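Local coordinates for exopolyphosphatase-related protein (Archaeoglobus fulgidus, PDB 3LLV) that probably binds NAD(P) through this N-terminal Rossmann-type domain and, as a longer DHH-family protein, may also bind nucleic acid, at residues 108-111 with 112-116; 123-126 with 127-130. All blocks are in the same frame, centred on the assembly; numbering follows the deposited sequence.

Interaction 1: 108-111 with 112-116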
loop_
_atom_site.group_PDB
_atom_site.type_symbol
_atom_site.label_atom_id
_atom_site.label_comp_id
_atom_site.label_asym_id
_atom_site.label_seq_id
_atom_site.Cartn_x
_atom_site.Cartn_y
_atom_site.Cartn_z
ATOM N N LYS A 108 -11.018 5.505 12.948
ATOM C CA LYS A 108 -11.321 5.330 11.522
ATOM C C LYS A 108 -11.248 3.893 11.040
ATOM O O LYS A 108 -11.576 3.624 9.889
ATOM C CB LYS A 108 -10.425 6.247 10.661
ATOM C CG LYS A 108 -10.652 7.737 10.964
ATOM C CD LYS A 108 -9.887 8.658 10.032
ATOM C CE LYS A 108 -10.176 10.122 10.438
ATOM N NZ LYS A 108 -9.535 11.146 9.569
ATOM N N LYS A 109 -10.859 2.955 11.907
ATOM C CA LYS A 109 -10.668 1.569 11.470
ATOM C C LYS A 109 -11.951 1.012 10.822
ATOM O O LYS A 109 -11.907 0.416 9.738
ATOM C CB LYS A 109 -10.168 0.672 12.623
ATOM C CG LYS A 109 -9.850 -0.760 12.209
ATOM C CD LYS A 109 -9.357 -1.592 13.392
ATOM C CE LYS A 109 -9.401 -3.091 13.101
ATOM N NZ LYS A 109 -9.025 -3.934 14.273
ATOM N N GLU A 110 -13.082 1.222 11.489
ATOM C CA GLU A 110 -14.353 0.647 11.051
ATOM C C GLU A 110 -14.758 1.121 9.661
ATOM O O GLU A 110 -15.164 0.310 8.827
ATOM C CB GLU A 110 -15.474 0.930 12.053
ATOM C CG GLU A 110 -16.822 0.282 11.674
ATOM C CD GLU A 110 -16.756 -1.247 11.520
ATOM O OE1 GLU A 110 -15.817 -1.882 12.061
ATOM O OE2 GLU A 110 -17.663 -1.822 10.864
ATOM N N GLU A 111 -14.630 2.425 9.412
ATOM C CA GLU A 111 -14.966 2.949 8.085
ATOM C C GLU A 111 -14.082 2.371 6.973
ATOM O O GLU A 111 -14.560 2.172 5.852
ATOM C CB GLU A 111 -15.005 4.476 8.050
ATOM C CG GLU A 111 -13.664 5.154 8.058
ATOM C CD GLU A 111 -13.769 6.678 7.971
ATOM O OE1 GLU A 111 -12.721 7.340 8.091
ATOM O OE2 GLU A 111 -14.883 7.218 7.781
ATOM N N PHE A 112 -12.814 2.065 7.282
ATOM C CA PHE A 112 -11.959 1.408 6.296
ATOM C C PHE A 112 -12.423 -0.033 6.048
ATOM O O PHE A 112 -12.463 -0.496 4.897
ATOM C CB PHE A 112 -10.484 1.478 6.703
ATOM C CG PHE A 112 -9.828 2.789 6.350
ATOM C CD1 PHE A 112 -9.118 2.923 5.150
ATOM C CD2 PHE A 112 -9.960 3.886 7.181
ATOM C CE1 PHE A 112 -8.540 4.127 4.817
ATOM C CE2 PHE A 112 -9.379 5.099 6.864
ATOM C CZ PHE A 112 -8.663 5.222 5.661
ATOM N N GLU A 113 -12.801 -0.722 7.112
ATOM C CA GLU A 113 -13.351 -2.066 6.962
ATOM C C GLU A 113 -14.633 -2.028 6.132
ATOM O O GLU A 113 -14.780 -2.804 5.185
ATOM C CB GLU A 113 -13.525 -2.749 8.337
ATOM C CG GLU A 113 -12.137 -2.946 8.983
ATOM C CD GLU A 113 -12.166 -3.707 10.271
ATOM O OE1 GLU A 113 -13.249 -3.808 10.878
ATOM O OE2 GLU A 113 -11.090 -4.199 10.680
ATOM N N GLU A 114 -15.522 -1.080 6.442
ATOM C CA GLU A 114 -16.787 -0.912 5.704
ATOM C C GLU A 114 -16.577 -0.589 4.219
ATOM O O GLU A 114 -17.375 -1.004 3.351
ATOM C CB GLU A 114 -17.646 0.158 6.376
ATOM C CG GLU A 114 -18.195 -0.295 7.724
ATOM C CD GLU A 114 -18.867 0.826 8.537
ATOM O OE1 GLU A 114 -19.572 0.492 9.513
ATOM O OE2 GLU A 114 -18.674 2.029 8.224
ATOM N N ALA A 115 -15.509 0.151 3.938
ATOM C CA ALA A 115 -15.158 0.503 2.552
ATOM C C ALA A 115 -14.391 -0.595 1.803
ATOM O O ALA A 115 -14.022 -0.406 0.636
ATOM C CB ALA A 115 -14.393 1.826 2.528
ATOM N N GLY A 116 -14.170 -1.731 2.457
ATOM C CA GLY A 116 -13.636 -2.916 1.795
ATOM C C GLY A 116 -12.178 -3.272 2.048
ATOM O O GLY A 116 -11.613 -4.096 1.318
#
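Glu-113 packs back on Lys-109 and Glu-110 along helix 109-114, the helix of the beta-alpha-beta crossover between strands 99-103 and 119-122 of this Rossmann-type domain. Glu-113 CB lies 3.5 Å from Glu-110 O. CG, set beside the backbone N (chi1 -64°), sits near Lys-109 O, and the extended chain carries Glu-113 CD to 4.0 Å from Lys-109 CE. At the tip the two oxygens part: Glu-113 OE2 approaches Lys-109 CE at 3.2 Å, with Lys-109 NZ 4.2 Å away, too far for a salt bridge, and Glu-113 OE1 lies 3.4 Å from Glu-110 OE1. There the carboxylate planes stand 77° apart, and the charges probably repel. An alanine at Glu-113 removes the carboxylate, and Lys-109 would probably lose the negative charge beside its ammonium group. Glu-110 OE2 likewise lies 3.3 Å from Glu-114 OE1, probably another unfavourable pairing. Phe-112 is buried between helix and sheet, against Val-101, Val-103 and Val-120, and touches Leu-85. The helix ends in a Schellman motif at Gly-116, whose positive phi (105°) would press a CB against the carbonyl O of Ala-115. Lys-108 O lies in the plane of the Phe-112 ring, at its edge, 3.2 Å from Phe-112 CD2.

Interaction 2: 123-126 with 127-130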
loop_
_atom_site.group_PDB
_atom_site.type_symbol
_atom_site.label_atom_id
_atom_site.label_comp_id
_atom_site.label_asym_id
_atom_site.label_seq_id
_atom_site.Cartn_x
_atom_site.Cartn_y
_atom_site.Cartn_z
ATOM N N VAL A 123 -1.440 2.280 12.699
ATOM C CA VAL A 123 -0.072 2.708 13.006
ATOM C C VAL A 123 0.238 2.447 14.481
ATOM O O VAL A 123 1.290 1.890 14.805
ATOM C CB VAL A 123 0.181 4.149 12.564
ATOM C CG1 VAL A 123 1.581 4.629 13.020
ATOM C CG2 VAL A 123 0.109 4.180 11.041
ATOM N N ALA A 124 -0.711 2.772 15.355
ATOM C CA ALA A 124 -0.480 2.630 16.794
ATOM C C ALA A 124 -0.245 1.169 17.161
ATOM O O ALA A 124 0.593 0.878 17.998
ATOM C CB ALA A 124 -1.627 3.191 17.602
ATOM N N ASP A 125 -1.009 0.262 16.560
ATOM C CA ASP A 125 -0.796 -1.187 16.772
ATOM C C ASP A 125 0.585 -1.651 16.287
ATOM O O ASP A 125 1.254 -2.440 16.963
ATOM C CB ASP A 125 -1.854 -2.028 16.031
ATOM C CG ASP A 125 -3.202 -2.035 16.706
ATOM O OD1 ASP A 125 -3.349 -1.489 17.828
ATOM O OD2 ASP A 125 -4.143 -2.602 16.086
ATOM N N ALA A 126 0.982 -1.194 15.095
ATOM C CA ALA A 126 2.283 -1.527 14.522
ATOM C C ALA A 126 3.434 -1.042 15.416
ATOM O O ALA A 126 4.401 -1.761 15.682
ATOM C CB ALA A 126 2.386 -0.946 13.095
ATOM N N VAL A 127 3.282 0.172 15.928
ATOM C CA VAL A 127 4.288 0.768 16.816
ATOM C C VAL A 127 4.323 -0.001 18.145
ATOM O O VAL A 127 5.392 -0.363 18.648
ATOM C CB VAL A 127 4.017 2.263 17.024
ATOM C CG1 VAL A 127 4.851 2.827 18.193
ATOM C CG2 VAL A 127 4.382 3.035 15.721
ATOM N N LYS A 128 3.143 -0.259 18.715
ATOM C CA LYS A 128 3.076 -1.029 19.957
ATOM C C LYS A 128 3.805 -2.371 19.784
ATOM O O LYS A 128 4.623 -2.725 20.616
ATOM C CB LYS A 128 1.617 -1.254 20.344
ATOM C CG LYS A 128 1.372 -2.142 21.574
ATOM C CD LYS A 128 -0.130 -2.411 21.742
ATOM C CE LYS A 128 -0.628 -3.499 20.794
ATOM N NZ LYS A 128 -2.094 -3.553 20.748
ATOM N N GLN A 129 3.520 -3.105 18.704
ATOM C CA GLN A 129 4.122 -4.426 18.531
ATOM C C GLN A 129 5.637 -4.340 18.378
ATOM O O GLN A 129 6.370 -5.185 18.890
ATOM C CB GLN A 129 3.480 -5.219 17.371
ATOM C CG GLN A 129 2.375 -6.171 17.865
ATOM C CD GLN A 129 2.812 -7.026 19.077
ATOM O OE1 GLN A 129 3.863 -7.689 19.052
ATOM N NE2 GLN A 129 2.021 -6.975 20.151
ATOM N N ALA A 130 6.104 -3.287 17.714
ATOM C CA ALA A 130 7.542 -3.065 17.565
ATOM C C ALA A 130 8.223 -2.855 18.922
ATOM O O ALA A 130 9.275 -3.466 19.200
ATOM C CB ALA A 130 7.825 -1.902 16.584
#
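Asp-125 and Lys-128 lie side by side on the surface of helix 123-137, pointing the same way, and their ends meet in a long salt bridge, Asp-125 OD1 to Lys-128 NZ 3.8 Å. Lys-128 starts out extended, with CG opposite the backbone N (chi1 176°), then bends at chi3 (79°), the turn that swings CE and NZ back to the aspartate one helical turn earlier. At this length the bridge is a loose charge pairing and not a tight grip. Nearer the backbone, Lys-128 CB rests 3.3 Å from Ala-124 O, the carbonyl that accepts the Lys-128 N-H. Val-127 reaches back to Val-123: Val-127 CG2, placed beside its own backbone N, lies 3.4 Å from Val-123 O, while the methyl-to-methyl contact, Val-127 CG2 to Val-123 CG1 at 4.2 Å, is the apolar part. Gln-129 bends at chi2 and turns its amide away from the preceding turn, leaving Gln-129 CB 3.6 Å from Asp-125 O. Ala-130 sets its CB beside Ala-126 O, the carbonyl that also accepts its N-H. Beneath these side chains run four regular i to i+4 bonds, among them Val-127 N to Val-123 O at 2.9 Å. Most of these residues are exposed in the single chain and several touch a crystal neighbour. The helix follows directly on strand 119-122, the edge strand of the parallel sheet, is anchored at its start by backbone bonds between Val-123 and Val-103 at the end of neighbouring strand 99-103, and then runs away from the sheet.

In the fold
Interaction 1 comes first along the chain and closes before interaction 2 opens; strand 119-122 follows helix 109-114 and leads straight into helix 123-137. The two centres are about 19 Å apart, and although their nearest atoms come within about 5 Å, they do not touch. Both lie on the surface near the 99-103 and 119-122 end of the parallel sheet, but in different roles. Residues 108-116 hold the crossover helix 109-114, packed on the sheet and on helix 81-94, whereas residues 123-130 begin the last helix, which projects from the edge strand. That position is consistent with the helix that follows the sixth strand in RCK domains and probably leads toward the rest of the longer protein.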